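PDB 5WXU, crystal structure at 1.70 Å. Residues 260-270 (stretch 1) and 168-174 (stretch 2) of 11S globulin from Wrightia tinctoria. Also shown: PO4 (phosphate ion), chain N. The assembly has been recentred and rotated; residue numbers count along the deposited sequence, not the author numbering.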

ATOM      1  N   ARG B 260      10.708  44.507   6.582  1.00 25.38           N
ATOM      2  CA  ARG B 260       9.796  45.340   5.852  1.00 26.01           C
ATOM      3  C   ARG B 260      10.198  45.479   4.436  1.00 22.27           C
ATOM      4  O   ARG B 260      11.329  45.778   4.152  1.00 23.71           O
ATOM      5  CB  ARG B 260       9.780  46.747   6.439  1.00 29.97           C
ATOM      6  CG  ARG B 260       8.819  47.661   5.666  1.00 37.24           C
ATOM      7  CD  ARG B 260       8.065  48.614   6.591  1.00 46.48           C
ATOM      8  NE  ARG B 260       7.124  47.872   7.435  1.00 54.85           N
ATOM      9  CZ  ARG B 260       7.250  47.636   8.749  1.00 60.65           C
ATOM     10  NH1 ARG B 260       8.294  48.091   9.458  1.00 62.43           N
ATOM     11  NH2 ARG B 260       6.305  46.926   9.370  1.00 55.92           N
ATOM     12  N   VAL B 261       9.269  45.297   3.525  1.00 24.32           N
ATOM     13  CA  VAL B 261       9.499  45.525   2.124  1.00 24.46           C
ATOM     14  C   VAL B 261       8.702  46.816   1.810  1.00 29.02           C
ATOM     15  O   VAL B 261       7.478  46.791   1.747  1.00 25.91           O
ATOM     16  CB  VAL B 261       8.982  44.347   1.284  1.00 24.30           C
ATOM     17  CG1 VAL B 261       9.290  44.513  -0.215  1.00 27.85           C
ATOM     18  CG2 VAL B 261       9.535  43.047   1.853  1.00 26.06           C
ATOM     19  N   ARG B 262       9.406  47.928   1.595  1.00 37.61           N
ATOM     20  CA  ARG B 262       8.753  49.251   1.643  1.00 42.85           C
ATOM     21  C   ARG B 262       7.738  49.450   0.531  1.00 38.31           C
ATOM     22  O   ARG B 262       6.636  49.938   0.792  1.00 38.26           O
ATOM     23  CB  ARG B 262       9.798  50.411   1.663  1.00 54.53           C
ATOM     24  CG  ARG B 262      10.742  50.484   0.448  1.00 63.31           C
ATOM     25  CD  ARG B 262      11.692  51.692   0.444  1.00 76.32           C
ATOM     26  NE  ARG B 262      11.231  52.797  -0.417  1.00 87.44           N
ATOM     27  CZ  ARG B 262      11.921  53.916  -0.679  1.00 92.69           C
ATOM     28  NH1 ARG B 262      13.127  54.123  -0.153  1.00 97.68           N
ATOM     29  NH2 ARG B 262      11.402  54.852  -1.478  1.00 91.19           N
ATOM     30  N   ASP B 263       8.091  49.051  -0.693  1.00 36.22           N
ATOM     31  CA  ASP B 263       7.252  49.287  -1.860  1.00 38.09           C
ATOM     32  C   ASP B 263       6.470  48.044  -2.252  1.00 39.44           C
ATOM     33  O   ASP B 263       5.936  47.982  -3.346  1.00 41.28           O
ATOM     34  CB  ASP B 263       8.108  49.760  -3.053  1.00 43.99           C
ATOM     35  CG  ASP B 263       8.949  51.008  -2.712  1.00 52.58           C
ATOM     36  OD1 ASP B 263      10.115  51.103  -3.177  1.00 62.20           O
ATOM     37  OD2 ASP B 263       8.451  51.850  -1.915  1.00 48.53           O
ATOM     38  N   GLY B 264       6.417  47.042  -1.376  1.00 32.77           N
ATOM     39  CA  GLY B 264       5.722  45.802  -1.723  1.00 32.86           C
ATOM     40  C   GLY B 264       6.617  44.800  -2.488  1.00 28.14           C
ATOM     41  O   GLY B 264       7.391  45.134  -3.382  1.00 26.38           O
ATOM     42  N   LEU B 265       6.437  43.538  -2.153  1.00 29.89           N
ATOM     43  CA  LEU B 265       7.191  42.426  -2.773  1.00 27.80           C
ATOM     44  C   LEU B 265       6.767  42.213  -4.208  1.00 27.72           C
ATOM     45  O   LEU B 265       5.588  42.175  -4.501  1.00 30.87           O
ATOM     46  CB  LEU B 265       6.957  41.167  -1.930  1.00 27.48           C
ATOM     47  CG  LEU B 265       7.900  39.998  -2.185  1.00 26.19           C
ATOM     48  CD1 LEU B 265       9.346  40.350  -1.834  1.00 25.41           C
ATOM     49  CD2 LEU B 265       7.363  38.826  -1.399  1.00 26.43           C
ATOM     50  N   ARG B 266       7.730  42.060  -5.099  1.00 26.37           N
ATOM     51  CA  ARG B 266       7.519  41.877  -6.506  1.00 30.55           C
ATOM     52  C   ARG B 266       7.751  40.369  -6.740  1.00 30.59           C
ATOM     53  O   ARG B 266       8.740  39.857  -6.333  1.00 34.06           O
ATOM     54  CB  ARG B 266       8.498  42.762  -7.308  1.00 38.63           C
ATOM     55  CG  ARG B 266       8.418  44.258  -6.897  1.00 45.02           C
ATOM     56  CD  ARG B 266       9.631  45.170  -7.243  1.00 53.35           C
ATOM     57  NE  ARG B 266      10.924  44.844  -6.569  1.00 56.01           N
ATOM     58  CZ  ARG B 266      12.166  45.195  -6.993  1.00 60.72           C
ATOM     59  NH1 ARG B 266      12.368  45.908  -8.117  1.00 64.21           N
ATOM     60  NH2 ARG B 266      13.238  44.825  -6.291  1.00 52.19           N
ATOM     61  N   LEU B 267       6.787  39.681  -7.313  1.00 28.73           N
ATOM     62  CA  LEU B 267       6.973  38.246  -7.661  1.00 29.89           C
ATOM     63  C   LEU B 267       6.159  37.910  -8.881  1.00 25.63           C
ATOM     64  O   LEU B 267       5.409  38.767  -9.397  1.00 26.59           O
ATOM     65  CB  LEU B 267       6.674  37.357  -6.456  1.00 31.32           C
ATOM     66  CG  LEU B 267       5.442  37.654  -5.607  1.00 35.55           C
ATOM     67  CD1 LEU B 267       4.213  37.259  -6.371  1.00 38.79           C
ATOM     68  CD2 LEU B 267       5.477  36.854  -4.326  1.00 41.75           C
ATOM     69  N   VAL B 268       6.310  36.701  -9.393  1.00 23.36           N
ATOM     70  CA  VAL B 268       5.625  36.295 -10.594  1.00 23.43           C
ATOM     71  C   VAL B 268       4.321  35.668 -10.109  1.00 25.72           C
ATOM     72  O   VAL B 268       4.322  34.660  -9.403  1.00 25.81           O
ATOM     73  CB  VAL B 268       6.458  35.301 -11.432  1.00 26.72           C
ATOM     74  CG1 VAL B 268       5.723  34.854 -12.693  1.00 27.61           C
ATOM     75  CG2 VAL B 268       7.777  35.917 -11.830  1.00 30.48           C
ATOM     76  N   ARG B 269       3.209  36.230 -10.528  1.00 28.93           N
ATOM     77  CA  ARG B 269       1.945  35.736 -10.074  1.00 32.23           C
ATOM     78  C   ARG B 269       0.862  35.879 -11.098  1.00 27.53           C
ATOM     79  O   ARG B 269       0.869  36.841 -11.897  1.00 26.03           O
ATOM     80  CB  ARG B 269       1.526  36.378  -8.755  1.00 32.65           C
ATOM     81  CG  ARG B 269       1.380  37.894  -8.823  1.00 37.10           C
ATOM     82  CD  ARG B 269       0.046  38.338  -8.222  1.00 50.74           C
ATOM     83  NE  ARG B 269       0.232  38.850  -6.870  1.00 56.87           N
ATOM     84  CZ  ARG B 269      -0.654  38.780  -5.880  1.00 55.27           C
ATOM     85  NH1 ARG B 269      -1.841  38.189  -6.020  1.00 60.64           N
ATOM     86  NH2 ARG B 269      -0.317  39.290  -4.701  1.00 57.78           N
ATOM     87  N   PRO B 270      -0.074  34.905 -11.105  1.00 26.47           N
ATOM     88  CA  PRO B 270      -1.006  34.904 -12.176  1.00 31.65           C
ATOM     89  C   PRO B 270      -1.886  36.139 -12.169  1.00 33.42           C
ATOM     90  O   PRO B 270      -2.236  36.657 -11.132  1.00 30.66           O
ATOM     91  CB  PRO B 270      -1.811  33.629 -11.945  1.00 30.96           C
ATOM     92  CG  PRO B 270      -0.887  32.774 -11.210  1.00 29.15           C
ATOM     93  CD  PRO B 270      -0.204  33.688 -10.282  1.00 30.65           C
TER
HETATM   94  P   PO4 N 501       9.104  28.526  11.489  1.00 44.29           P
HETATM   95  O1  PO4 N 501      10.689  28.385  11.237  1.00 26.75           O
HETATM   96  O2  PO4 N 501       8.141  28.804  10.347  1.00 45.13           O
HETATM   97  O3  PO4 N 501       8.570  27.121  11.795  1.00 48.11           O
HETATM   98  O4  PO4 N 501       8.686  29.225  12.785  1.00 35.10           O
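Stretch 2 (168-174) HWAYNEA

A buried polar group is tolerated when a partner meets it at the right place, and the packing of residues 168-174 against residues 260-270 of this 11S globulin illustrates the principle on a small scale. Stretch 2 begins as an extended strand, from His-168 into the region of Asn-172, and then passes into a loop. Stretch 1 has no regular helix or strand across the contact; it makes a type I beta turn from Val-261 to Gly-264 and then continues in a largely extended course. The two chains cross, with Tyr-171 beside Leu-265, their CA atoms 7.9 Å apart, while farther back along the strand Trp-169 meets Leu-265 and Leu-267. At such a spacing side chains, rather than paired backbones, carry the contact.

Tyr-171 is its centre. Its CA-to-CB bond points toward stretch 1, and its ring receives Leu-265 over one face, with Leu-265 CB 3.6 Å from Tyr-171 CZ in a CH-pi contact. The hydroxyl at the tip of the same ring accepts a hydrogen bond from the backbone: Leu-265 N to Tyr-171 OH is 3.2 Å, with a nearly straight angle of 159°. One residue thus supplies both an apolar surface for a side chain and an acceptor for that residue's amide. Gly-264 CA approaches to 3.3 Å from Tyr-171 OH; its backbone angles of 86/141 would jam a CB against the preceding carbonyl oxygen. The turn is closed by a weak bond from Gly-264 N to Val-261 O, at 3.3 Å. Val-261 CG2 adds an apolar contact 4.1 Å from Tyr-171 CE1.

Trp-169 extends the apolar patch: Leu-267 CD2 lies at the ring edge, 4.0 Å from Trp-169 CH2, and Leu-265 CD2 is 4.1 Å from Trp-169 CZ3.

A charged pair adds a second polar contact. Arg-269 and Glu-173 form a salt bridge, with Arg-269 NH2 2.6 Å from Glu-173 OE1; the distance is short, but the angle of 126° makes the hydrogen bond weak. A water completes the pairing, donating to Glu-173 OE2 at 2.5 Å from its own O atom and accepting from Arg-269 NH1, 3.2 Å from that O, so both carboxylate oxygens are engaged.

Other polar groups are satisfied away from the interface. Asn-172 OD1 accepts from Ala-174 N at 2.9 Å, and His-168 NE2 donates to phosphate O2 at 2.9 Å.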

ATOM      1  N   HIS B 168      10.197  27.297   3.671  1.00 15.17           N
ATOM      2  CA  HIS B 168       8.969  28.013   3.489  1.00 18.95           C
ATOM      3  C   HIS B 168       9.174  29.489   3.944  1.00 18.55           C
ATOM      4  O   HIS B 168      10.041  29.781   4.705  1.00 17.64           O
ATOM      5  CB  HIS B 168       7.860  27.382   4.267  1.00 18.65           C
ATOM      6  CG  HIS B 168       8.181  27.207   5.728  1.00 20.59           C
ATOM      7  ND1 HIS B 168       8.913  26.131   6.185  1.00 23.14           N
ATOM      8  CD2 HIS B 168       8.010  28.028   6.792  1.00 22.15           C
ATOM      9  CE1 HIS B 168       9.120  26.277   7.485  1.00 23.02           C
ATOM     10  NE2 HIS B 168       8.577  27.422   7.875  1.00 22.70           N
ATOM     11  N   TRP B 169       8.311  30.349   3.452  1.00 17.79           N
ATOM     12  CA  TRP B 169       8.393  31.787   3.742  1.00 17.63           C
ATOM     13  C   TRP B 169       7.048  32.360   3.579  1.00 18.42           C
ATOM     14  O   TRP B 169       6.175  31.743   2.996  1.00 18.56           O
ATOM     15  CB  TRP B 169       9.404  32.516   2.832  1.00 15.83           C
ATOM     16  CG  TRP B 169       9.151  32.411   1.349  1.00 17.00           C
ATOM     17  CD1 TRP B 169       9.656  31.433   0.483  1.00 16.97           C
ATOM     18  CD2 TRP B 169       8.329  33.237   0.519  1.00 16.18           C
ATOM     19  NE1 TRP B 169       9.190  31.592  -0.784  1.00 17.63           N
ATOM     20  CE2 TRP B 169       8.386  32.703  -0.814  1.00 17.41           C
ATOM     21  CE3 TRP B 169       7.537  34.384   0.747  1.00 18.23           C
ATOM     22  CZ2 TRP B 169       7.669  33.218  -1.860  1.00 18.50           C
ATOM     23  CZ3 TRP B 169       6.904  34.919  -0.322  1.00 17.20           C
ATOM     24  CH2 TRP B 169       6.971  34.399  -1.596  1.00 18.27           C
ATOM     25  N   ALA B 170       6.838  33.555   4.158  1.00 19.74           N
ATOM     26  CA  ALA B 170       5.498  34.135   4.109  1.00 17.28           C
ATOM     27  C   ALA B 170       5.640  35.688   3.987  1.00 19.62           C
ATOM     28  O   ALA B 170       6.584  36.263   4.456  1.00 23.48           O
ATOM     29  CB  ALA B 170       4.692  33.769   5.321  1.00 17.25           C
ATOM     30  N   TYR B 171       4.695  36.272   3.293  1.00 20.39           N
ATOM     31  CA  TYR B 171       4.656  37.728   3.054  1.00 19.58           C
ATOM     32  C   TYR B 171       3.200  38.195   3.236  1.00 19.36           C
ATOM     33  O   TYR B 171       2.269  37.602   2.697  1.00 17.30           O
ATOM     34  CB  TYR B 171       5.138  38.037   1.661  1.00 20.30           C
ATOM     35  CG  TYR B 171       5.004  39.504   1.312  1.00 22.13           C
ATOM     36  CD1 TYR B 171       5.801  40.423   1.916  1.00 21.72           C
ATOM     37  CD2 TYR B 171       4.031  39.944   0.426  1.00 24.82           C
ATOM     38  CE1 TYR B 171       5.660  41.794   1.630  1.00 22.66           C
ATOM     39  CE2 TYR B 171       3.891  41.296   0.123  1.00 25.67           C
ATOM     40  CZ  TYR B 171       4.706  42.203   0.726  1.00 26.12           C
ATOM     41  OH  TYR B 171       4.531  43.547   0.418  1.00 27.38           O
ATOM     42  N   ASN B 172       3.054  39.263   4.017  1.00 20.20           N
ATOM     43  CA  ASN B 172       1.751  39.883   4.294  1.00 20.42           C
ATOM     44  C   ASN B 172       1.488  40.996   3.284  1.00 25.17           C
ATOM     45  O   ASN B 172       2.142  42.045   3.348  1.00 22.09           O
ATOM     46  CB  ASN B 172       1.738  40.486   5.707  1.00 19.26           C
ATOM     47  CG  ASN B 172       0.387  41.059   6.042  1.00 18.45           C
ATOM     48  OD1 ASN B 172      -0.591  40.802   5.335  1.00 19.73           O
ATOM     49  ND2 ASN B 172       0.318  41.785   7.150  1.00 18.87           N
ATOM     50  N   GLU B 173       0.511  40.790   2.425  1.00 23.97           N
ATOM     51  CA  GLU B 173       0.123  41.815   1.489  1.00 32.21           C
ATOM     52  C   GLU B 173      -1.059  42.672   1.959  1.00 31.30           C
ATOM     53  O   GLU B 173      -1.421  43.602   1.267  1.00 35.45           O
ATOM     54  CB  GLU B 173      -0.150  41.188   0.106  1.00 39.11           C
ATOM     55  CG  GLU B 173      -1.372  40.298   0.042  1.00 42.04           C
ATOM     56  CD  GLU B 173      -1.462  39.570  -1.303  1.00 45.85           C
ATOM     57  OE1 GLU B 173      -0.712  39.953  -2.249  1.00 44.33           O
ATOM     58  OE2 GLU B 173      -2.268  38.624  -1.401  1.00 47.66           O
ATOM     59  N   ALA B 174      -1.637  42.354   3.098  1.00 26.74           N
ATOM     60  CA  ALA B 174      -2.831  43.047   3.595  1.00 27.54           C
ATOM     61  C   ALA B 174      -2.407  44.229   4.467  1.00 26.08           C
ATOM     62  O   ALA B 174      -1.257  44.323   4.877  1.00 22.78           O
ATOM     63  CB  ALA B 174      -3.639  42.099   4.419  1.00 27.19           C
TER
HETATM   64  O   HOH W   1      -3.683  38.422  -3.470  1.00 44.18           O